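Local coordinates for inactive glucansucrase (Lactobacillus reuteri, PDB 5JBD), which is an inactive glucansucrase of glycoside hydrolase family 70, built round a TIM-type barrel, and binds a calcium ion, at residues Y347-E350 and N351-R355; N358-N361 and I362-I366; T504-N507 and N508-A512; I569-E573 and N574-Y578. All blocks are in the same frame, centred on the assembly; numbering follows the deposited sequence.

Contact 1. Residues Y347-E350 and N351-R355; sequences YTLE and NVLGR. With ACT (acetate ion), chain E.
Leu349 O receives two backbone N-H groups: one from Leu353 N at 2.9 Å and a weak second from Gly354 N at 3.4 Å. This double acceptance marks a pi-type widening in the last turn of helix 343-354, where the normal i to i+4 ladder loosens; the bond from Gly354 N to Glu350 O is also weak. One turn earlier the ladder is sound, with Asn351 N 2.8 Å from Tyr347 O. Glycine suits the end of the helix, since it has no side chain to press on Glu350 O. The buried side is mostly apolar. The Thr348 and Val352 side chains lie side by side, pointing the same way, Thr348 CG2 4.0 Å from Val352 CG2, because Thr348 turns CG2 away from its backbone N and places OG1 beside that N (chi1 -66°), where OG1 is hydrogen-bonded to Asn368 O. Leu349 slants across Leu353, CD2 against CD1, and both pack on helix 446-455. The extended Arg355 chain carries its guanidinium back over Asn351, whose ND2 stands 3.3 Å above one face, offset toward the rim. At the edge, Arg355 NE points almost straight (168°) at OXT of an acetate ion, probably from the crystallisation liquor, 3.3 Å away.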
# COMPACT_ATOMS: atom_id res chain seq x y z
N TYR A 347 -12.79 10.71 8.79
CA TYR A 347 -13.37 11.77 7.97
C TYR A 347 -14.17 12.76 8.82
O TYR A 347 -14.10 13.96 8.59
CB TYR A 347 -14.20 11.22 6.80
CG TYR A 347 -13.32 10.53 5.79
CD1 TYR A 347 -12.40 11.26 5.01
CD2 TYR A 347 -13.34 9.14 5.64
CE1 TYR A 347 -11.55 10.62 4.10
CE2 TYR A 347 -12.51 8.49 4.74
CZ TYR A 347 -11.61 9.23 3.98
OH TYR A 347 -10.80 8.57 3.09
N THR A 348 -14.87 12.27 9.84
CA THR A 348 -15.60 13.14 10.75
C THR A 348 -14.66 14.07 11.53
O THR A 348 -14.89 15.28 11.60
CB THR A 348 -16.48 12.30 11.70
OG1 THR A 348 -17.50 11.65 10.93
CG2 THR A 348 -17.15 13.18 12.76
N LEU A 349 -13.62 13.50 12.10
CA LEU A 349 -12.61 14.30 12.79
C LEU A 349 -12.06 15.40 11.87
O LEU A 349 -11.99 16.56 12.28
CB LEU A 349 -11.47 13.43 13.30
CG LEU A 349 -11.80 12.52 14.49
CD1 LEU A 349 -10.73 11.45 14.67
CD2 LEU A 349 -11.95 13.32 15.78
N GLU A 350 -11.71 15.04 10.64
CA GLU A 350 -11.17 16.03 9.69
C GLU A 350 -12.21 17.06 9.22
O GLU A 350 -11.89 18.27 9.13
CB GLU A 350 -10.49 15.35 8.49
CG GLU A 350 -9.27 14.51 8.89
CD GLU A 350 -8.08 14.59 7.92
OE1 GLU A 350 -8.30 14.70 6.70
OE2 GLU A 350 -6.93 14.51 8.41
N ASN A 351 -13.44 16.62 8.96
CA ASN A 351 -14.47 17.53 8.48
C ASN A 351 -14.95 18.47 9.59
O ASN A 351 -15.35 19.59 9.30
CB ASN A 351 -15.69 16.81 7.86
CG ASN A 351 -15.37 15.98 6.62
OD1 ASN A 351 -16.16 15.11 6.17
ND2 ASN A 351 -14.25 16.25 6.04
N VAL A 352 -14.92 18.02 10.85
CA VAL A 352 -15.43 18.82 11.98
C VAL A 352 -14.36 19.71 12.59
O VAL A 352 -14.62 20.89 12.87
CB VAL A 352 -16.04 17.93 13.08
CG1 VAL A 352 -16.41 18.71 14.34
CG2 VAL A 352 -17.27 17.21 12.56
N LEU A 353 -13.17 19.16 12.80
CA LEU A 353 -12.09 19.83 13.51
C LEU A 353 -10.93 20.31 12.64
O LEU A 353 -10.27 21.28 12.98
CB LEU A 353 -11.55 18.91 14.61
CG LEU A 353 -12.53 18.50 15.71
CD1 LEU A 353 -11.94 17.41 16.60
CD2 LEU A 353 -12.92 19.70 16.55
N GLY A 354 -10.66 19.61 11.54
CA GLY A 354 -9.44 19.80 10.77
C GLY A 354 -9.42 20.80 9.62
O GLY A 354 -8.34 21.23 9.20
N ARG A 355 -10.59 21.17 9.10
CA ARG A 355 -10.65 22.14 8.01
C ARG A 355 -10.36 23.56 8.50
O ARG A 355 -10.54 23.87 9.69
CB ARG A 355 -12.03 22.14 7.36
CG ARG A 355 -12.37 20.93 6.52
CD ARG A 355 -13.81 21.04 6.04
NE ARG A 355 -14.10 20.08 4.99
CZ ARG A 355 -15.24 19.40 4.83
NH1 ARG A 355 -16.29 19.56 5.64
NH2 ARG A 355 -15.32 18.52 3.82
C ACT E . -12.06 19.12 1.55
O ACT E . -13.08 18.66 0.99
OXT ACT E . -11.89 19.04 2.78
CH3 ACT E . -11.01 19.78 0.70

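Contact 2. Residues N358-N361 and I362-I366; sequences NRDN and IGNLI
Asn361 turns CG away from its own backbone N (chi1 -171°), and a chi2 of -99° then swings OD1 forward over the chain to Gly363 N, 2.9 Å away. Asn364 has the other common rotamer, with CG beside its backbone N, and this sends its amide back toward Asp360. The first bond makes an Asx turn, a capping bond just before a short helix, and asparagine suits the place because its short side chain can imitate a backbone carbonyl. Gly363 N approaches from above the Asn361 amide plane, not along a lone pair. Gly363, with no side chain, lets OD1 sit close. A type I beta turn lies over the same residues, Asn364 N bonding to Asn361 O at 3.0 Å. Asp360 and Asn364 meet aslant, their flat ends turned 67° against each other, with Asn364 ND2 3.5 Å from Asp360 CB. A water joins them: it donates to Asp360 OD2 and accepts from Asn364 ND2, both at 2.7 Å. Asp360 also has a weak ion pair with Arg355. Asn361 OD1 is shared with Lys505 NZ, while Asn361 ND2 donates to Asn508 O, tying the cap to the hairpin 501-515. Ile362, Leu365 and Ile366, all apolar and buried, face strands 501-505 and 510-515, and Leu365 also meets Leu349 of helix 343-354.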
# COMPACT_ATOMS: atom_id res chain seq x y z
N ASN A 358 -15.68 25.97 6.48
CA ASN A 358 -16.76 25.01 6.17
C ASN A 358 -16.64 23.76 7.03
O ASN A 358 -16.73 22.63 6.53
CB ASN A 358 -16.74 24.63 4.67
CG ASN A 358 -17.10 25.80 3.77
OD1 ASN A 358 -18.15 26.44 3.92
ND2 ASN A 358 -16.21 26.10 2.82
N ARG A 359 -16.41 23.96 8.33
CA ARG A 359 -16.37 22.84 9.29
C ARG A 359 -17.77 22.30 9.52
O ARG A 359 -18.71 23.07 9.67
CB ARG A 359 -15.80 23.29 10.64
CG ARG A 359 -14.32 23.59 10.57
CD ARG A 359 -13.78 24.13 11.88
NE ARG A 359 -12.38 24.49 11.71
CZ ARG A 359 -11.65 25.25 12.52
NH1 ARG A 359 -12.15 25.76 13.65
NH2 ARG A 359 -10.37 25.49 12.21
N ASP A 360 -17.91 20.97 9.51
CA ASP A 360 -19.16 20.33 9.89
C ASP A 360 -19.41 20.56 11.38
O ASP A 360 -18.50 20.92 12.12
CB ASP A 360 -19.13 18.84 9.60
CG ASP A 360 -19.08 18.50 8.10
OD1 ASP A 360 -19.10 19.40 7.22
OD2 ASP A 360 -19.05 17.29 7.80
N ASN A 361 -20.67 20.41 11.79
CA ASN A 361 -21.05 20.69 13.16
C ASN A 361 -20.37 19.75 14.16
O ASN A 361 -20.17 18.57 13.88
CB ASN A 361 -22.57 20.60 13.33
CG ASN A 361 -23.03 21.10 14.67
OD1 ASN A 361 -23.27 20.32 15.60
ND2 ASN A 361 -23.09 22.42 14.82
N ILE A 362 -20.03 20.30 15.32
CA ILE A 362 -19.42 19.56 16.42
C ILE A 362 -20.17 18.25 16.78
O ILE A 362 -19.56 17.24 17.15
CB ILE A 362 -19.26 20.47 17.67
CG1 ILE A 362 -18.13 19.99 18.59
CG2 ILE A 362 -20.58 20.61 18.44
CD1 ILE A 362 -16.73 20.20 18.04
N GLY A 363 -21.49 18.28 16.66
CA GLY A 363 -22.32 17.10 16.95
C GLY A 363 -22.07 15.87 16.08
O GLY A 363 -22.44 14.76 16.46
N ASN A 364 -21.47 16.06 14.91
CA ASN A 364 -21.07 14.93 14.06
C ASN A 364 -20.10 13.96 14.76
O ASN A 364 -20.11 12.79 14.44
CB ASN A 364 -20.47 15.40 12.73
CG ASN A 364 -21.51 15.98 11.78
OD1 ASN A 364 -22.61 16.35 12.18
ND2 ASN A 364 -21.14 16.08 10.51
N LEU A 365 -19.30 14.44 15.70
CA LEU A 365 -18.43 13.55 16.50
C LEU A 365 -19.20 12.51 17.32
O LEU A 365 -18.66 11.45 17.67
CB LEU A 365 -17.54 14.38 17.44
CG LEU A 365 -16.56 15.35 16.77
CD1 LEU A 365 -16.04 16.39 17.74
CD2 LEU A 365 -15.40 14.59 16.14
N ILE A 366 -20.46 12.80 17.62
CA ILE A 366 -21.31 11.93 18.39
C ILE A 366 -21.87 10.81 17.52
O ILE A 366 -21.87 9.64 17.92
CB ILE A 366 -22.50 12.70 19.04
CG1 ILE A 366 -21.98 13.84 19.93
CG2 ILE A 366 -23.36 11.76 19.86
CD1 ILE A 366 -23.04 14.82 20.41
O HOH W 1 -18.60 15.61 9.89
O HOH W 2 -24.39 17.26 14.36

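Contact 3. Residues T504-N507 and N508-A512; sequences TKLN and NNLLA
Asn507, with its flat carboxamide, and Leu510 cross aslant, Leu510 CB 3.8 Å and Leu510 CD2 3.9 Å from Asn507 ND2. Asn507 OD1 takes Asn509 N at 2.9 Å, in the carbonyl plane. A chi1 of 63°, which tucks CG over the backbone, folds the amide over the turn to reach that N-H, and asparagine has just the length for such an Asx turn. A second flat group is the amide of Asn508, whose side chain lies beside that of Lys505, pointing the same way. Lys505 NZ donates to Asn508 OD1 at 3.0 Å, tilted 28° from the carbonyl plane, and weakly to Asn508 O. The bend at chi3 brings the ammonium to this place, where it also bonds to Asn361 OD1, so three oxygens, one of them weakly bound, probably help to stabilise the charge. The segments form the tip of the beta hairpin made by strands 501-505 and 510-515, closed by a type I turn from Asn507 to Leu510. A beta bulge shifts the register by one between Lys505 and Asn507, and Leu510 O consequently accepts twice: from Leu506 N at 2.8 Å and, weakly, from Asn507 N. Farther from the tip, Thr504 and Ala512 form a hydrogen-bonded pair. Leu506, at the bulge, leans toward the partner strand and joins the apolar patch facing Val552 and Ile554 of strand 550-555: it crosses Leu510 slantwise, Leu506 CD1 4.0 Å from Leu510 CD2, and the same CD1 rests 3.9 Å from Ala512 CB.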
# COMPACT_ATOMS: atom_id res chain seq x y z
N THR A 504 -22.13 15.12 24.78
CA THR A 504 -23.23 16.08 24.93
C THR A 504 -22.82 17.46 24.41
O THR A 504 -21.77 17.96 24.79
CB THR A 504 -23.57 16.18 26.42
OG1 THR A 504 -23.95 14.90 26.92
CG2 THR A 504 -24.70 17.15 26.68
N LYS A 505 -23.63 18.05 23.53
CA LYS A 505 -23.37 19.42 23.07
C LYS A 505 -23.71 20.42 24.18
O LYS A 505 -24.81 20.36 24.75
CB LYS A 505 -24.19 19.76 21.83
CG LYS A 505 -23.68 19.09 20.56
CD LYS A 505 -24.56 19.44 19.38
CE LYS A 505 -24.37 20.88 18.94
NZ LYS A 505 -25.08 21.19 17.67
N LEU A 506 -22.76 21.29 24.48
CA LEU A 506 -22.92 22.35 25.49
C LEU A 506 -23.42 23.65 24.87
O LEU A 506 -24.08 24.44 25.53
CB LEU A 506 -21.60 22.57 26.24
CG LEU A 506 -21.04 21.34 26.96
CD1 LEU A 506 -19.63 21.63 27.45
CD2 LEU A 506 -21.93 20.86 28.11
N ASN A 507 -23.06 23.89 23.62
CA ASN A 507 -23.68 24.94 22.80
C ASN A 507 -23.57 24.44 21.38
O ASN A 507 -23.17 23.30 21.19
CB ASN A 507 -23.02 26.32 23.05
CG ASN A 507 -21.54 26.38 22.66
OD1 ASN A 507 -21.13 25.84 21.64
ND2 ASN A 507 -20.74 27.04 23.49
N ASN A 508 -23.88 25.25 20.37
CA ASN A 508 -23.95 24.73 19.00
C ASN A 508 -22.60 24.26 18.43
O ASN A 508 -22.59 23.45 17.51
CB ASN A 508 -24.59 25.74 18.03
CG ASN A 508 -25.06 25.09 16.72
OD1 ASN A 508 -25.56 23.95 16.70
ND2 ASN A 508 -24.86 25.80 15.60
N ASN A 509 -21.49 24.73 19.00
CA ASN A 509 -20.16 24.39 18.50
C ASN A 509 -19.20 23.80 19.54
O ASN A 509 -18.00 23.73 19.28
CB ASN A 509 -19.53 25.64 17.87
CG ASN A 509 -20.43 26.26 16.82
OD1 ASN A 509 -20.80 25.61 15.84
ND2 ASN A 509 -20.85 27.49 17.06
N LEU A 510 -19.71 23.32 20.67
CA LEU A 510 -18.87 22.81 21.75
C LEU A 510 -19.52 21.58 22.36
O LEU A 510 -20.71 21.60 22.66
CB LEU A 510 -18.70 23.89 22.83
CG LEU A 510 -17.93 23.55 24.12
CD1 LEU A 510 -16.43 23.54 23.86
CD2 LEU A 510 -18.26 24.58 25.18
N LEU A 511 -18.73 20.51 22.57
CA LEU A 511 -19.23 19.35 23.29
C LEU A 511 -18.33 18.89 24.41
O LEU A 511 -17.14 19.24 24.46
CB LEU A 511 -19.54 18.22 22.31
CG LEU A 511 -18.44 17.42 21.63
CD1 LEU A 511 -17.71 16.47 22.59
CD2 LEU A 511 -19.06 16.62 20.50
N ALA A 512 -18.92 18.10 25.31
CA ALA A 512 -18.22 17.40 26.40
C ALA A 512 -18.35 15.90 26.16
O ALA A 512 -19.47 15.39 25.95
CB ALA A 512 -18.82 17.79 27.75

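Contact 4. Residues I569-E573 and N574-Y578; sequences IDTTE and NGLTY
Thr572 and Thr577 cross at about a right angle, methyl against methyl, with Thr572 CG2 3.8 Å from Thr577 CG2. Thr572 divides its duties: a chi1 of 67° turns OG1 in above its own backbone, aimed across the turn at Gly575 N, 2.9 Å away, while CG2 turns to the methyl of Thr577. Threonine suits the place by offering both an acceptor and a methyl. The backbone closes this beta hairpin through the straight bond (175°) from Thr572 N to Gly575 O at 2.9 Å, although the N-H comes from above the carbonyl plane. Gly575 has a backbone conformation easy for glycine and hard for residues with a CB. Farther in, Asp570 and Thr577 form an antiparallel hydrogen-bonded pair, Thr577 N reaching Asp570 O at 2.9 Å. Ile569 has two partners: it crosses Leu576 slantwise, its CG2 3.9 Å from Leu576 CD2, and lies alongside Tyr578, pointing the same way, its CG1 3.9 Å from Tyr578 CE1. The Asp570 carboxylate is buried, but OD2 is bonded to Asn567, Ser583 and Asn585. Strand 564-571 pairs on with strand 612-618, where Thr571 OG1 meets Leu613 O, and Ile569, Leu576 and Tyr578 lie against helix 483-496.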
# COMPACT_ATOMS: atom_id res chain seq x y z
N ILE A 569 -5.12 19.39 30.51
CA ILE A 569 -4.82 20.26 29.37
C ILE A 569 -5.86 21.37 29.34
O ILE A 569 -7.04 21.10 29.46
CB ILE A 569 -4.88 19.51 28.02
CG1 ILE A 569 -3.91 18.32 28.00
CG2 ILE A 569 -4.58 20.47 26.86
CD1 ILE A 569 -3.98 17.48 26.75
N ASP A 570 -5.40 22.61 29.13
CA ASP A 570 -6.28 23.76 28.92
C ASP A 570 -5.69 24.61 27.78
O ASP A 570 -4.50 24.48 27.46
CB ASP A 570 -6.42 24.58 30.22
CG ASP A 570 -7.76 25.34 30.33
OD1 ASP A 570 -8.47 25.53 29.31
OD2 ASP A 570 -8.09 25.79 31.45
N THR A 571 -6.52 25.45 27.18
CA THR A 571 -6.10 26.28 26.04
C THR A 571 -5.69 27.68 26.52
O THR A 571 -6.34 28.25 27.40
CB THR A 571 -7.22 26.35 24.98
OG1 THR A 571 -7.61 25.02 24.60
CG2 THR A 571 -6.78 27.09 23.75
N THR A 572 -4.63 28.22 25.91
CA THR A 572 -4.16 29.61 26.14
C THR A 572 -4.15 30.36 24.81
O THR A 572 -4.33 29.76 23.75
CB THR A 572 -2.72 29.65 26.71
OG1 THR A 572 -1.81 29.17 25.71
CG2 THR A 572 -2.60 28.82 27.98
N GLU A 573 -3.92 31.68 24.85
CA GLU A 573 -3.89 32.47 23.61
C GLU A 573 -2.86 31.96 22.60
O GLU A 573 -3.11 31.97 21.39
CB GLU A 573 -3.67 33.98 23.89
CG GLU A 573 -4.82 34.68 24.64
CD GLU A 573 -6.18 34.63 23.94
OE1 GLU A 573 -6.26 34.56 22.69
OE2 GLU A 573 -7.20 34.68 24.66
N ASN A 574 -1.71 31.50 23.10
CA ASN A 574 -0.61 31.01 22.24
C ASN A 574 -0.58 29.50 21.99
O ASN A 574 -0.03 29.06 20.97
CB ASN A 574 0.75 31.45 22.81
CG ASN A 574 0.93 32.95 22.76
OD1 ASN A 574 0.36 33.65 21.91
ND2 ASN A 574 1.73 33.46 23.69
N GLY A 575 -1.17 28.70 22.88
CA GLY A 575 -1.16 27.24 22.68
C GLY A 575 -1.93 26.47 23.74
O GLY A 575 -3.12 26.75 23.97
N LEU A 576 -1.25 25.51 24.36
CA LEU A 576 -1.82 24.66 25.41
C LEU A 576 -0.99 24.82 26.67
O LEU A 576 0.20 25.14 26.58
CB LEU A 576 -1.79 23.20 24.98
CG LEU A 576 -2.59 22.82 23.74
CD1 LEU A 576 -2.31 21.37 23.35
CD2 LEU A 576 -4.08 23.03 23.98
N THR A 577 -1.59 24.57 27.83
CA THR A 577 -0.86 24.51 29.11
C THR A 577 -1.21 23.21 29.85
O THR A 577 -2.35 22.71 29.75
CB THR A 577 -1.14 25.73 30.03
OG1 THR A 577 -0.40 25.59 31.25
CG2 THR A 577 -2.60 25.86 30.40
N TYR A 578 -0.21 22.68 30.57
CA TYR A 578 -0.31 21.41 31.32
C TYR A 578 -0.27 21.63 32.83
O TYR A 578 -0.34 20.66 33.59
CB TYR A 578 0.81 20.45 30.86
CG TYR A 578 0.80 20.30 29.36
CD1 TYR A 578 -0.14 19.48 28.74
CD2 TYR A 578 1.67 21.04 28.54
CE1 TYR A 578 -0.20 19.37 27.35
CE2 TYR A 578 1.61 20.92 27.15
CZ TYR A 578 0.67 20.08 26.56
OH TYR A 578 0.56 19.93 25.19

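How the contacts relate
Along the chain the four contacts follow in series, all on the same side of the chain's centre. Contacts 1 and 2, centres about 8 Å apart, touch directly: helix 343-354, which follows strand 340-341 of the parallel barrel sheet, leads through a loop into helix 364-367. Contact 2 in turn touches contact 3, their centres about 10 Å apart, and so links the end of the helix with the hairpin. Contacts 3 and 4 lie in one antiparallel sheet, centres about 19 Å apart without touching, and contact 4 stays clear of the first two. The row thus runs from barrel helix to beta sheet, probably the C domain of this family, and 358-366 is the bridge.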